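Local coordinates for protein trimethylamine-N-oxide reductase (Haemophilus influenzae, PDB 7L5I) that probably reduces trimethylamine N-oxide and related oxides at a molybdenum centre carried by two molybdopterin guanine dinucleotides, at residues Gly136-Ser141 against Val168-Asp173; Ile431-Leu436 against Ile449-Ile454; Met33-Thr38 against Gly46-Asp51; Asp51-Lys56 against Gln76-Ala81; Tyr666-Val671 against Ile790-Lys795. All coordinates share one frame; numbering follows the deposited sequence.

Contact 1. Residues Gly136-Ser141 against Val168-Asp173; sequences GIFAGS and VGHKGD
A single beta bridge pairs F138, on the outermost strand of the mixed sheet of the molybdopterin oxidoreductase domain, with V168, the two backbones heading in nearly the same direction, 22° apart. V168 uses both its N and its O in the bridge: its N gives an almost straight bond to I137 O (2.8 Å, 168°), and its O receives A139 N at 3.1 Å. The F138 ring also lies along this backbone. With CG turned anti to the backbone N (chi1 -177°), it brings CD1 to 3.2 Å from V168 O and presents its edge to G169 O, while CD1 also meets V168 CG1. G140 N lies over one face of the same ring. Further along, CZ of F138 stands at the edge of the H170 imidazole, whose CE1 comes within 3.4 Å of G140 O. The hydrogen bond to G140 O comes from R154 NE, and the H170 side chain is about 9 Å from the bound oxygen atom. Helix 153-163 packs on I137, A139, S141 and H170, helix 114-131 packs on I137, and F138 pairs through its backbone with A456 and Y458 of the adjoining strand 456-460.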
# COMPACT_ATOMS: atom_id res chain seq x y z
N GLY A 136 -6.64 26.29 3.55
CA GLY A 136 -7.75 25.97 2.67
C GLY A 136 -7.41 25.10 1.48
O GLY A 136 -8.31 24.80 0.68
N ILE A 137 -6.16 24.67 1.34
CA ILE A 137 -5.71 23.88 0.19
C ILE A 137 -5.23 22.52 0.69
O ILE A 137 -4.29 22.44 1.48
CB ILE A 137 -4.57 24.58 -0.57
CG1 ILE A 137 -5.05 25.91 -1.13
CG2 ILE A 137 -4.01 23.66 -1.67
CD1 ILE A 137 -3.91 26.72 -1.70
N PHE A 138 -5.86 21.44 0.21
CA PHE A 138 -5.39 20.10 0.54
C PHE A 138 -4.56 19.57 -0.63
O PHE A 138 -5.05 19.49 -1.75
CB PHE A 138 -6.53 19.12 0.82
CG PHE A 138 -6.03 17.79 1.22
CD1 PHE A 138 -5.43 17.62 2.48
CD2 PHE A 138 -6.06 16.70 0.35
CE1 PHE A 138 -4.92 16.40 2.87
CE2 PHE A 138 -5.54 15.47 0.75
CZ PHE A 138 -4.96 15.33 2.01
N ALA A 139 -3.31 19.21 -0.34
CA ALA A 139 -2.44 18.62 -1.35
C ALA A 139 -1.64 17.46 -0.75
O ALA A 139 -0.50 17.21 -1.14
CB ALA A 139 -1.50 19.67 -1.96
N GLY A 140 -2.25 16.74 0.21
CA GLY A 140 -1.67 15.48 0.66
C GLY A 140 -1.41 14.51 -0.48
O GLY A 140 -0.38 13.84 -0.52
N SER A 141 -2.36 14.42 -1.41
CA SER A 141 -2.14 13.77 -2.69
C SER A 141 -1.54 12.37 -2.54
O SER A 141 -0.61 11.99 -3.24
CB SER A 141 -1.26 14.64 -3.58
OG SER A 141 -1.11 14.08 -4.88
N VAL A 168 -2.18 22.02 3.33
CA VAL A 168 -2.52 21.00 4.32
C VAL A 168 -2.16 19.63 3.76
O VAL A 168 -2.63 19.25 2.69
CB VAL A 168 -4.02 21.03 4.65
CG1 VAL A 168 -4.33 19.95 5.67
CG2 VAL A 168 -4.48 22.41 5.16
N GLY A 169 -1.36 18.86 4.51
CA GLY A 169 -1.06 17.49 4.18
C GLY A 169 -1.70 16.53 5.15
O GLY A 169 -2.74 16.83 5.74
N HIS A 170 -1.07 15.37 5.33
CA HIS A 170 -1.67 14.28 6.09
C HIS A 170 -0.62 13.57 6.93
O HIS A 170 0.59 13.83 6.83
CB HIS A 170 -2.40 13.30 5.16
CG HIS A 170 -1.49 12.57 4.21
ND1 HIS A 170 -1.62 12.67 2.84
CD2 HIS A 170 -0.45 11.72 4.42
CE1 HIS A 170 -0.70 11.93 2.25
NE2 HIS A 170 0.02 11.33 3.19
N LYS A 171 -1.10 12.64 7.76
CA LYS A 171 -0.28 11.80 8.61
C LYS A 171 -0.51 10.32 8.27
O LYS A 171 -1.65 9.90 8.07
CB LYS A 171 -0.61 12.02 10.09
CG LYS A 171 -0.34 13.42 10.59
CD LYS A 171 -0.83 13.59 12.03
CE LYS A 171 -0.54 15.00 12.58
NZ LYS A 171 0.92 15.33 12.63
N GLY A 172 0.56 9.55 8.24
CA GLY A 172 0.44 8.12 8.03
C GLY A 172 0.31 7.78 6.55
O GLY A 172 0.68 8.56 5.67
N ASP A 173 -0.18 6.57 6.30
CA ASP A 173 -0.35 6.07 4.93
C ASP A 173 -1.40 4.96 5.02
O ASP A 173 -1.88 4.64 6.10
CB ASP A 173 0.97 5.59 4.33
CG ASP A 173 1.66 4.52 5.15
OD1 ASP A 173 0.99 3.57 5.56
OD2 ASP A 173 2.89 4.61 5.36

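Contact 2. Residues Ile431-Leu436 against Ile449-Ile454; sequences IADVLL and ITYPDI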
# COMPACT_ATOMS: atom_id res chain seq x y z
N ILE A 431 -9.87 11.66 5.06
CA ILE A 431 -10.02 12.69 4.02
C ILE A 431 -11.49 13.01 3.71
O ILE A 431 -11.88 14.18 3.59
CB ILE A 431 -9.25 12.26 2.76
CG1 ILE A 431 -9.40 13.27 1.64
CG2 ILE A 431 -9.73 10.90 2.26
CD1 ILE A 431 -8.89 14.63 2.01
N ALA A 432 -12.32 11.99 3.52
CA ALA A 432 -13.74 12.26 3.22
C ALA A 432 -14.41 13.00 4.37
O ALA A 432 -15.12 13.99 4.17
CB ALA A 432 -14.47 10.95 2.93
N ASP A 433 -14.19 12.52 5.59
CA ASP A 433 -14.70 13.16 6.80
C ASP A 433 -14.26 14.61 6.88
O ASP A 433 -15.05 15.48 7.26
CB ASP A 433 -14.18 12.34 7.99
CG ASP A 433 -15.04 12.43 9.23
OD1 ASP A 433 -16.23 12.79 9.15
OD2 ASP A 433 -14.48 12.06 10.29
N VAL A 434 -13.00 14.90 6.53
CA VAL A 434 -12.48 16.26 6.59
C VAL A 434 -13.17 17.14 5.56
O VAL A 434 -13.58 18.28 5.84
CB VAL A 434 -10.95 16.27 6.36
CG1 VAL A 434 -10.43 17.67 6.09
CG2 VAL A 434 -10.21 15.66 7.54
N LEU A 435 -13.24 16.67 4.32
CA LEU A 435 -13.82 17.50 3.28
C LEU A 435 -15.27 17.83 3.59
O LEU A 435 -15.74 18.93 3.27
CB LEU A 435 -13.73 16.80 1.92
CG LEU A 435 -12.32 16.61 1.35
CD1 LEU A 435 -12.44 15.92 -0.02
CD2 LEU A 435 -11.56 17.94 1.22
N LEU A 436 -16.00 16.90 4.22
CA LEU A 436 -17.40 17.10 4.52
C LEU A 436 -17.63 17.92 5.78
O LEU A 436 -18.65 18.61 5.88
CB LEU A 436 -18.10 15.75 4.70
CG LEU A 436 -18.30 14.90 3.45
CD1 LEU A 436 -18.58 13.47 3.77
CD2 LEU A 436 -19.45 15.50 2.62
N ILE A 449 -7.26 16.29 17.29
CA ILE A 449 -7.05 16.93 15.99
C ILE A 449 -8.34 17.63 15.57
O ILE A 449 -9.42 17.05 15.70
CB ILE A 449 -6.62 15.90 14.94
CG1 ILE A 449 -5.21 15.43 15.27
CG2 ILE A 449 -6.69 16.47 13.53
CD1 ILE A 449 -4.63 14.47 14.27
N THR A 450 -8.21 18.84 15.05
CA THR A 450 -9.34 19.62 14.54
C THR A 450 -9.25 19.69 13.02
O THR A 450 -8.25 20.15 12.48
CB THR A 450 -9.35 21.02 15.14
OG1 THR A 450 -9.54 20.93 16.56
CG2 THR A 450 -10.47 21.85 14.55
N TYR A 451 -10.30 19.24 12.33
CA TYR A 451 -10.29 19.21 10.88
C TYR A 451 -10.22 20.62 10.30
O TYR A 451 -10.96 21.52 10.72
CB TYR A 451 -11.54 18.53 10.35
CG TYR A 451 -11.64 17.04 10.58
CD1 TYR A 451 -10.61 16.31 11.14
CD2 TYR A 451 -12.79 16.37 10.19
CE1 TYR A 451 -10.72 14.93 11.31
CE2 TYR A 451 -12.91 15.02 10.35
CZ TYR A 451 -11.88 14.29 10.92
OH TYR A 451 -12.04 12.93 11.06
N PRO A 452 -9.41 20.83 9.27
CA PRO A 452 -9.38 22.14 8.60
C PRO A 452 -10.56 22.29 7.64
O PRO A 452 -11.33 21.37 7.41
CB PRO A 452 -8.04 22.08 7.84
CG PRO A 452 -7.88 20.64 7.51
CD PRO A 452 -8.51 19.85 8.64
N ASP A 453 -10.66 23.50 7.05
CA ASP A 453 -11.76 23.86 6.16
C ASP A 453 -11.23 23.99 4.73
O ASP A 453 -10.67 25.02 4.36
CB ASP A 453 -12.40 25.17 6.64
CG ASP A 453 -13.65 25.55 5.87
OD1 ASP A 453 -14.11 24.77 5.02
OD2 ASP A 453 -14.17 26.66 6.13
N ILE A 454 -11.42 22.94 3.92
CA ILE A 454 -10.70 22.78 2.65
C ILE A 454 -11.57 23.31 1.53
O ILE A 454 -12.71 22.88 1.35
CB ILE A 454 -10.33 21.30 2.39
CG1 ILE A 454 -9.40 20.74 3.48
CG2 ILE A 454 -9.72 21.15 0.98
CD1 ILE A 454 -8.11 21.50 3.67
O HOH W 1 -12.91 20.69 5.15
O HOH W 2 -14.14 20.53 1.31
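V434 and Y451 bring their CA atoms to 5.6 Å where the short helix 431-436 lies against the chain leaving strand 447-450; the next near pair of CA atoms is L435 with I454. The unit is a helix followed by a beta hairpin, strands 441-444 and 447-450, whose exit segment folds back along the helix. Two waters join the backbones: one is held by V434 O, P452 O and I454 N, the other by L435 O and I454 O, so helix carbonyls near the end of the helix are tied to the loop. Between the side chains, V434 is the wedge. Its CG2 stands over the centre of the Y451 ring, 3.6 Å from the centroid and 9° off the normal, a CH-pi contact; CG1, the other branch, reaches P452 CD at 3.9 Å and I454 CG1. L435 CD2 meets I454 CG2 at 3.7 Å, extending the apolar seam, and F426 of strand 426-427 also packs on V434 and P452. At the far end of the ring the contact becomes polar. D433 is gripped by R430, K440 and H437, which probably keeps its carboxylate charged and in place. Y451 OH donates a hydrogen bond to D433 OD2 at 2.7 Å, coming from above the carboxylate plane, 37° out of it, with carboxylate and ring 81° apart.

Contact 3. Residues Met33-Thr38 against Gly46-Asp51; sequences MKTVVT and GVVVQD
V36 and V47 form the hydrogen-bonded pair of an antiparallel hairpin, strands 35-40 and 43-50: V36 N binds V47 O and V47 N binds V36 O, each at 2.8 Å, with both donors tilted from the carbonyl planes. A third rung, V49 N to K34 O at 3.0 Å, carries the pairing past the start of the strand. In the non-hydrogen-bonded pair T35-V48 the CA of T35 approaches V47 O to 3.2 Å, a CA-H...O contact that shares this acceptor with V36 N. V48 bonds through its backbone to V55 and K56 of the next strand, so strand 43-50 is paired on both sides. T35 N has a weak partner in M33 SD, and V37 N bonds N595 OD1 outside the hairpin. Side chains add one polar link: K34 NZ donates to Q50 OE1 at 2.9 Å, in the amide's carbonyl plane and on a lone pair. K34 bends at chi3 (-101°) and Q50 at chi2 (66°), curling the two chains together. Apolar contacts are lighter: V36 CG2 on V49 CG2, and T38 CG2 on V47 CG2 at 3.9 Å. Cohesion thus rests mainly on the backbone ladder, while the ammonium-amide bond, a charged donor on a neutral acceptor, links the residue just before the first strand to the end of the second.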
# COMPACT_ATOMS: atom_id res chain seq x y z
N MET A 33 21.40 -2.50 -31.62
CA MET A 33 20.95 -2.58 -30.23
C MET A 33 19.80 -1.58 -30.11
O MET A 33 20.01 -0.37 -30.04
CB MET A 33 22.10 -2.27 -29.28
CG MET A 33 21.97 -2.90 -27.90
SD MET A 33 20.61 -2.19 -26.91
CE MET A 33 21.28 -0.54 -26.60
N LYS A 34 18.56 -2.09 -30.10
CA LYS A 34 17.37 -1.24 -30.15
C LYS A 34 16.65 -1.15 -28.80
O LYS A 34 15.48 -0.74 -28.76
CB LYS A 34 16.39 -1.77 -31.20
CG LYS A 34 16.89 -1.70 -32.63
CD LYS A 34 15.85 -2.29 -33.58
CE LYS A 34 16.21 -3.70 -33.99
NZ LYS A 34 15.57 -4.06 -35.28
N THR A 35 17.32 -1.55 -27.73
CA THR A 35 16.72 -1.61 -26.41
C THR A 35 17.14 -0.39 -25.61
O THR A 35 18.32 -0.02 -25.60
CB THR A 35 17.14 -2.90 -25.69
OG1 THR A 35 16.59 -4.04 -26.38
CG2 THR A 35 16.65 -2.91 -24.24
N VAL A 36 16.17 0.26 -24.98
CA VAL A 36 16.41 1.30 -23.99
C VAL A 36 16.09 0.71 -22.63
O VAL A 36 15.05 0.05 -22.47
CB VAL A 36 15.54 2.54 -24.27
CG1 VAL A 36 15.82 3.65 -23.24
CG2 VAL A 36 15.78 3.04 -25.68
N VAL A 37 16.95 0.95 -21.66
CA VAL A 37 16.73 0.47 -20.30
C VAL A 37 16.10 1.58 -19.48
O VAL A 37 16.59 2.72 -19.45
CB VAL A 37 18.02 -0.04 -19.65
CG1 VAL A 37 17.76 -0.34 -18.18
CG2 VAL A 37 18.53 -1.27 -20.39
N THR A 38 15.00 1.25 -18.81
CA THR A 38 14.35 2.17 -17.89
C THR A 38 13.85 1.36 -16.71
O THR A 38 14.38 0.27 -16.42
CB THR A 38 13.30 3.00 -18.63
OG1 THR A 38 12.73 3.96 -17.72
CG2 THR A 38 12.21 2.13 -19.25
N GLY A 46 13.71 -3.53 -19.94
CA GLY A 46 14.31 -3.33 -21.25
C GLY A 46 13.20 -3.15 -22.26
O GLY A 46 12.32 -4.01 -22.40
N VAL A 47 13.24 -2.03 -22.98
CA VAL A 47 12.18 -1.64 -23.91
C VAL A 47 12.76 -1.64 -25.32
O VAL A 47 13.71 -0.92 -25.59
CB VAL A 47 11.58 -0.26 -23.58
CG1 VAL A 47 10.42 0.03 -24.49
CG2 VAL A 47 11.13 -0.21 -22.13
N VAL A 48 12.16 -2.43 -26.22
CA VAL A 48 12.59 -2.48 -27.61
C VAL A 48 11.79 -1.45 -28.41
O VAL A 48 10.56 -1.43 -28.36
CB VAL A 48 12.41 -3.88 -28.20
CG1 VAL A 48 12.91 -3.89 -29.65
CG2 VAL A 48 13.12 -4.91 -27.38
N VAL A 49 12.51 -0.61 -29.17
CA VAL A 49 11.92 0.44 -29.97
C VAL A 49 12.27 0.17 -31.43
O VAL A 49 13.44 -0.06 -31.75
CB VAL A 49 12.45 1.83 -29.55
CG1 VAL A 49 11.74 2.92 -30.30
CG2 VAL A 49 12.31 2.01 -28.06
N GLN A 50 11.25 0.21 -32.29
CA GLN A 50 11.38 -0.04 -33.72
C GLN A 50 10.75 1.15 -34.44
O GLN A 50 9.53 1.35 -34.36
CB GLN A 50 10.69 -1.35 -34.10
CG GLN A 50 10.87 -1.77 -35.55
CD GLN A 50 12.31 -2.11 -35.89
OE1 GLN A 50 12.89 -3.04 -35.33
NE2 GLN A 50 12.90 -1.34 -36.80
N ASP A 51 11.58 1.94 -35.12
CA ASP A 51 11.10 3.10 -35.88
C ASP A 51 10.35 4.08 -34.98
O ASP A 51 9.31 4.61 -35.36
CB ASP A 51 10.20 2.68 -37.04
CG ASP A 51 10.91 1.82 -38.06
OD1 ASP A 51 12.11 2.07 -38.33
OD2 ASP A 51 10.27 0.89 -38.61

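Contact 4. Residues Asp51-Lys56 against Gln76-Ala81; sequences DGKVVK and QLYSEA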
# COMPACT_ATOMS: atom_id res chain seq x y z
N ASP A 51 11.58 1.94 -35.12
CA ASP A 51 11.10 3.10 -35.88
C ASP A 51 10.35 4.08 -34.98
O ASP A 51 9.31 4.61 -35.36
CB ASP A 51 10.20 2.68 -37.04
CG ASP A 51 10.91 1.82 -38.06
OD1 ASP A 51 12.11 2.07 -38.33
OD2 ASP A 51 10.27 0.89 -38.61
N GLY A 52 10.87 4.32 -33.79
CA GLY A 52 10.23 5.24 -32.87
C GLY A 52 8.99 4.73 -32.17
O GLY A 52 8.33 5.52 -31.48
N LYS A 53 8.63 3.46 -32.32
CA LYS A 53 7.47 2.89 -31.62
C LYS A 53 7.93 1.78 -30.70
O LYS A 53 8.79 0.97 -31.07
CB LYS A 53 6.41 2.35 -32.61
CG LYS A 53 5.12 1.87 -31.93
CD LYS A 53 3.86 2.03 -32.80
CE LYS A 53 2.57 1.99 -31.96
NZ LYS A 53 1.75 3.24 -32.03
N VAL A 54 7.39 1.76 -29.47
CA VAL A 54 7.66 0.67 -28.54
C VAL A 54 6.95 -0.58 -29.00
O VAL A 54 5.72 -0.57 -29.22
CB VAL A 54 7.22 1.05 -27.11
CG1 VAL A 54 7.33 -0.16 -26.16
CG2 VAL A 54 8.09 2.19 -26.61
N VAL A 55 7.71 -1.66 -29.14
CA VAL A 55 7.17 -2.94 -29.59
C VAL A 55 7.35 -4.07 -28.59
O VAL A 55 6.69 -5.10 -28.74
CB VAL A 55 7.76 -3.35 -30.96
CG1 VAL A 55 7.25 -2.39 -32.05
CG2 VAL A 55 9.27 -3.38 -30.93
N LYS A 56 8.19 -3.93 -27.57
CA LYS A 56 8.34 -5.00 -26.59
C LYS A 56 8.91 -4.41 -25.32
O LYS A 56 9.75 -3.50 -25.36
CB LYS A 56 9.27 -6.12 -27.09
CG LYS A 56 9.20 -7.43 -26.27
CD LYS A 56 7.95 -8.23 -26.63
CE LYS A 56 7.76 -9.48 -25.78
NZ LYS A 56 7.58 -9.16 -24.32
N GLN A 76 0.78 1.19 -21.98
CA GLN A 76 0.77 2.39 -21.15
C GLN A 76 0.94 3.64 -22.00
O GLN A 76 0.37 4.69 -21.69
CB GLN A 76 1.87 2.33 -20.11
CG GLN A 76 1.65 1.29 -19.00
CD GLN A 76 2.80 1.28 -18.02
OE1 GLN A 76 3.74 0.51 -18.13
NE2 GLN A 76 2.75 2.20 -17.06
N LEU A 77 1.80 3.56 -23.01
CA LEU A 77 2.11 4.72 -23.84
C LEU A 77 0.97 5.09 -24.77
O LEU A 77 0.72 6.28 -25.01
CB LEU A 77 3.36 4.43 -24.66
CG LEU A 77 4.69 4.58 -23.95
CD1 LEU A 77 5.81 4.08 -24.82
CD2 LEU A 77 4.89 6.04 -23.59
N TYR A 78 0.29 4.10 -25.34
CA TYR A 78 -0.58 4.33 -26.48
C TYR A 78 -2.05 4.09 -26.17
O TYR A 78 -2.89 4.15 -27.07
CB TYR A 78 -0.15 3.44 -27.64
CG TYR A 78 1.31 3.56 -27.99
CD1 TYR A 78 1.90 4.80 -28.17
CD2 TYR A 78 2.12 2.43 -28.10
CE1 TYR A 78 3.26 4.93 -28.47
CE2 TYR A 78 3.46 2.54 -28.42
CZ TYR A 78 4.03 3.78 -28.60
OH TYR A 78 5.37 3.88 -28.91
N SER A 79 -2.38 3.87 -24.90
CA SER A 79 -3.75 3.56 -24.53
C SER A 79 -4.71 4.69 -24.89
O SER A 79 -4.43 5.87 -24.71
CB SER A 79 -3.82 3.29 -23.02
OG SER A 79 -5.17 3.19 -22.58
N GLU A 80 -5.90 4.30 -25.35
CA GLU A 80 -6.96 5.29 -25.53
C GLU A 80 -7.57 5.74 -24.21
O GLU A 80 -8.46 6.59 -24.22
CB GLU A 80 -8.03 4.72 -26.46
CG GLU A 80 -7.55 4.59 -27.91
CD GLU A 80 -7.05 5.91 -28.48
OE1 GLU A 80 -7.81 6.90 -28.47
OE2 GLU A 80 -5.87 5.98 -28.89
N ALA A 81 -7.12 5.21 -23.07
CA ALA A 81 -7.51 5.75 -21.78
C ALA A 81 -6.66 6.93 -21.36
O ALA A 81 -6.97 7.57 -20.35
CB ALA A 81 -7.44 4.69 -20.68
O HOH W 3 6.13 6.15 -30.15
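V54 and L77 make the tight part of this contact, where strand 53-59 lies against the last turn of helix 73-78. CG2 of V54 presses on L77 CD1 at 3.5 Å, closer than usual for two methyls, and the side chains cross at about a right angle. V54 also rests on V73 and A74 of the helix, and both V54 and L77 are buried. The other end is looser and more polar, and it is built around Y78. The phenol oxygen takes the backbone N-H of V54 in a nearly straight bond (3.0 Å, 169°), and V54 O lies at the ring edge, in plane. A water bridges Y78 OH (2.7 Å) to G52 O (2.6 Å). The ring is sandwiched: L77 CB, from its own neighbour in the chain, lies over one face, and K53 comes from across the contact to the opposite one. K53 sets out extended, then bends at chi4 (118°), which drops NZ above the ring centre, 3.9 Å from the centroid and 4° off the normal, a cation-pi contact; CE adds a CH-pi touch from the same side. K53 and G52 are exposed, so this side borders solvent, and the ring may help to stabilise the lysine charge there. Beyond V54 the strand carries a classic beta bulge, V55 and K56 both facing V48, and beyond Y78 the chain leaves the helix through an ST turn, S79 OG accepting from A81 N. Together they make a helix end packed on the edge strand of the small antiparallel sheet in the N-terminal domain of molybdopterin oxidoreductases.

Contact 5. Residues Tyr666-Val671 against Ile790-Lys795; sequences YPLALV and IVQIEK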
# COMPACT_ATOMS: atom_id res chain seq x y z
N TYR A 666 -26.80 -9.57 5.40
CA TYR A 666 -25.42 -9.60 4.88
C TYR A 666 -24.69 -10.79 5.48
O TYR A 666 -24.00 -10.65 6.49
CB TYR A 666 -24.71 -8.29 5.21
CG TYR A 666 -25.41 -7.09 4.66
CD1 TYR A 666 -25.43 -6.87 3.29
CD2 TYR A 666 -26.05 -6.19 5.48
CE1 TYR A 666 -26.08 -5.78 2.75
CE2 TYR A 666 -26.70 -5.09 4.95
CZ TYR A 666 -26.70 -4.90 3.58
OH TYR A 666 -27.34 -3.81 3.03
N PRO A 667 -24.84 -11.97 4.90
CA PRO A 667 -24.37 -13.20 5.55
C PRO A 667 -22.93 -13.61 5.26
O PRO A 667 -22.47 -14.62 5.83
CB PRO A 667 -25.34 -14.26 4.99
CG PRO A 667 -25.67 -13.76 3.64
CD PRO A 667 -25.71 -12.26 3.74
N LEU A 668 -22.20 -12.88 4.42
CA LEU A 668 -20.84 -13.23 4.06
C LEU A 668 -19.89 -12.13 4.50
O LEU A 668 -20.27 -10.95 4.58
CB LEU A 668 -20.69 -13.40 2.55
CG LEU A 668 -21.57 -14.51 1.96
CD1 LEU A 668 -21.67 -14.35 0.47
CD2 LEU A 668 -20.99 -15.87 2.32
N ALA A 669 -18.65 -12.51 4.80
CA ALA A 669 -17.59 -11.56 5.11
C ALA A 669 -16.76 -11.28 3.85
O ALA A 669 -16.67 -12.12 2.95
CB ALA A 669 -16.69 -12.08 6.23
N LEU A 670 -16.15 -10.10 3.81
CA LEU A 670 -15.35 -9.66 2.68
C LEU A 670 -13.91 -9.38 3.09
O LEU A 670 -13.65 -8.83 4.16
CB LEU A 670 -15.93 -8.37 2.07
CG LEU A 670 -15.17 -7.73 0.90
CD1 LEU A 670 -15.23 -8.60 -0.32
CD2 LEU A 670 -15.70 -6.31 0.63
N VAL A 671 -12.97 -9.75 2.23
CA VAL A 671 -11.57 -9.32 2.35
C VAL A 671 -11.15 -8.76 1.00
O VAL A 671 -11.66 -9.16 -0.05
CB VAL A 671 -10.69 -10.49 2.83
CG1 VAL A 671 -10.68 -11.60 1.82
CG2 VAL A 671 -9.27 -10.05 3.13
N ILE A 790 -19.07 -6.90 5.91
CA ILE A 790 -19.99 -7.97 5.54
C ILE A 790 -20.88 -7.54 4.38
O ILE A 790 -21.18 -6.35 4.20
CB ILE A 790 -20.86 -8.43 6.74
CG1 ILE A 790 -21.73 -7.30 7.27
CG2 ILE A 790 -19.98 -9.01 7.83
CD1 ILE A 790 -22.62 -7.75 8.45
N VAL A 791 -21.25 -8.54 3.56
CA VAL A 791 -21.88 -8.34 2.25
C VAL A 791 -22.90 -9.45 1.99
O VAL A 791 -22.90 -10.48 2.65
CB VAL A 791 -20.87 -8.34 1.09
CG1 VAL A 791 -19.78 -7.24 1.28
CG2 VAL A 791 -20.21 -9.71 0.92
N GLN A 792 -23.70 -9.23 0.95
CA GLN A 792 -24.54 -10.26 0.34
C GLN A 792 -24.16 -10.37 -1.13
O GLN A 792 -23.67 -9.41 -1.72
CB GLN A 792 -26.02 -9.91 0.48
CG GLN A 792 -26.98 -10.91 -0.19
CD GLN A 792 -26.90 -12.30 0.41
OE1 GLN A 792 -25.93 -13.02 0.20
NE2 GLN A 792 -27.95 -12.70 1.13
N ILE A 793 -24.34 -11.56 -1.69
CA ILE A 793 -24.12 -11.80 -3.11
C ILE A 793 -25.35 -12.47 -3.70
O ILE A 793 -26.01 -13.29 -3.04
CB ILE A 793 -22.87 -12.66 -3.35
CG1 ILE A 793 -21.64 -11.95 -2.77
CG2 ILE A 793 -22.66 -12.95 -4.82
CD1 ILE A 793 -20.35 -12.55 -3.27
N GLU A 794 -25.68 -12.09 -4.93
CA GLU A 794 -26.73 -12.73 -5.71
C GLU A 794 -26.31 -12.80 -7.17
O GLU A 794 -25.50 -12.00 -7.65
CB GLU A 794 -28.04 -11.95 -5.59
CG GLU A 794 -27.93 -10.59 -6.27
CD GLU A 794 -29.07 -9.67 -5.95
OE1 GLU A 794 -29.80 -9.94 -4.98
OE2 GLU A 794 -29.23 -8.65 -6.68
N LYS A 795 -26.84 -13.79 -7.88
CA LYS A 795 -26.59 -13.88 -9.31
C LYS A 795 -27.21 -12.70 -10.03
O LYS A 795 -28.33 -12.28 -9.72
CB LYS A 795 -27.15 -15.20 -9.86
CG LYS A 795 -26.79 -15.46 -11.29
CD LYS A 795 -27.51 -16.69 -11.84
CE LYS A 795 -27.09 -16.96 -13.29
NZ LYS A 795 -27.86 -18.06 -13.90
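L668 and V791 form an antiparallel hydrogen-bonded pair between strands 668-671 and 790-795, whose directions lie 111° apart, so the strands pair briefly and then splay. They belong to the curled mixed sheet of the dinucleotide-binding domain, consistent with the beta barrel found at the C-terminal end of this family. V791 N donates to L668 O at 2.8 Å and V791 O receives L668 N at 3.1 Å; beside them, I790 CA sends a CA-H...O contact to L668 O, and A669 faces I790 as the non-hydrogen-bonded pair. On the face of L668 and V791, CG2 of V791 lies against L668 CB and CG1 against L670 CB, while L668 CD1 crosses to I793 CG1 at 4.0 Å. Strand 717-721 covers V791 and I793 through I720. At the start of the segment, Y666 CB packs on I790 CG1 at 3.8 Å and the phenol ring turns its edge, in plane, to V791 C and Q792 N. I790 puts CG1 between its own N and carbonyl carbon (chi1 62°), which carries it toward Y666. At the far end V671 touches one of the guanosine dinucleotide cofactors, so the strand held in this pair runs on to the cofactor pocket. Outside the ladder, P667 lies against the amide of Q792, CD 3.5 Å from NE2. Q792, bent at chi2 (62°), turns OE1 back to accept from I793 N at 2.9 Å, in the amide plane and on a lone pair, and the same oxygen takes R710 NH2.

From the N terminus, contact 3 closes the hairpin 35-40/43-50; D51 then passes straight into contact 4, which sets the next strand, 53-59, against helix 73-78, and backbone bonds of V48 to V55 and K56 weld the two. Contact 1 closes a 26-residue loop carrying helix 153-163. Contact 2, far along the chain, closes the shorter excursion through hairpin 441-444/447-450, yet its centre lies only 10 Å from that of contact 1: I431 and I454 pack on F138, tying helix 431-436 to the outer strand of the mixed sheet. Contact 5 closes the longest loop, 118 residues, in the dinucleotide-binding domain. All five are in series; none nest or cross, and contact 5 touches no other.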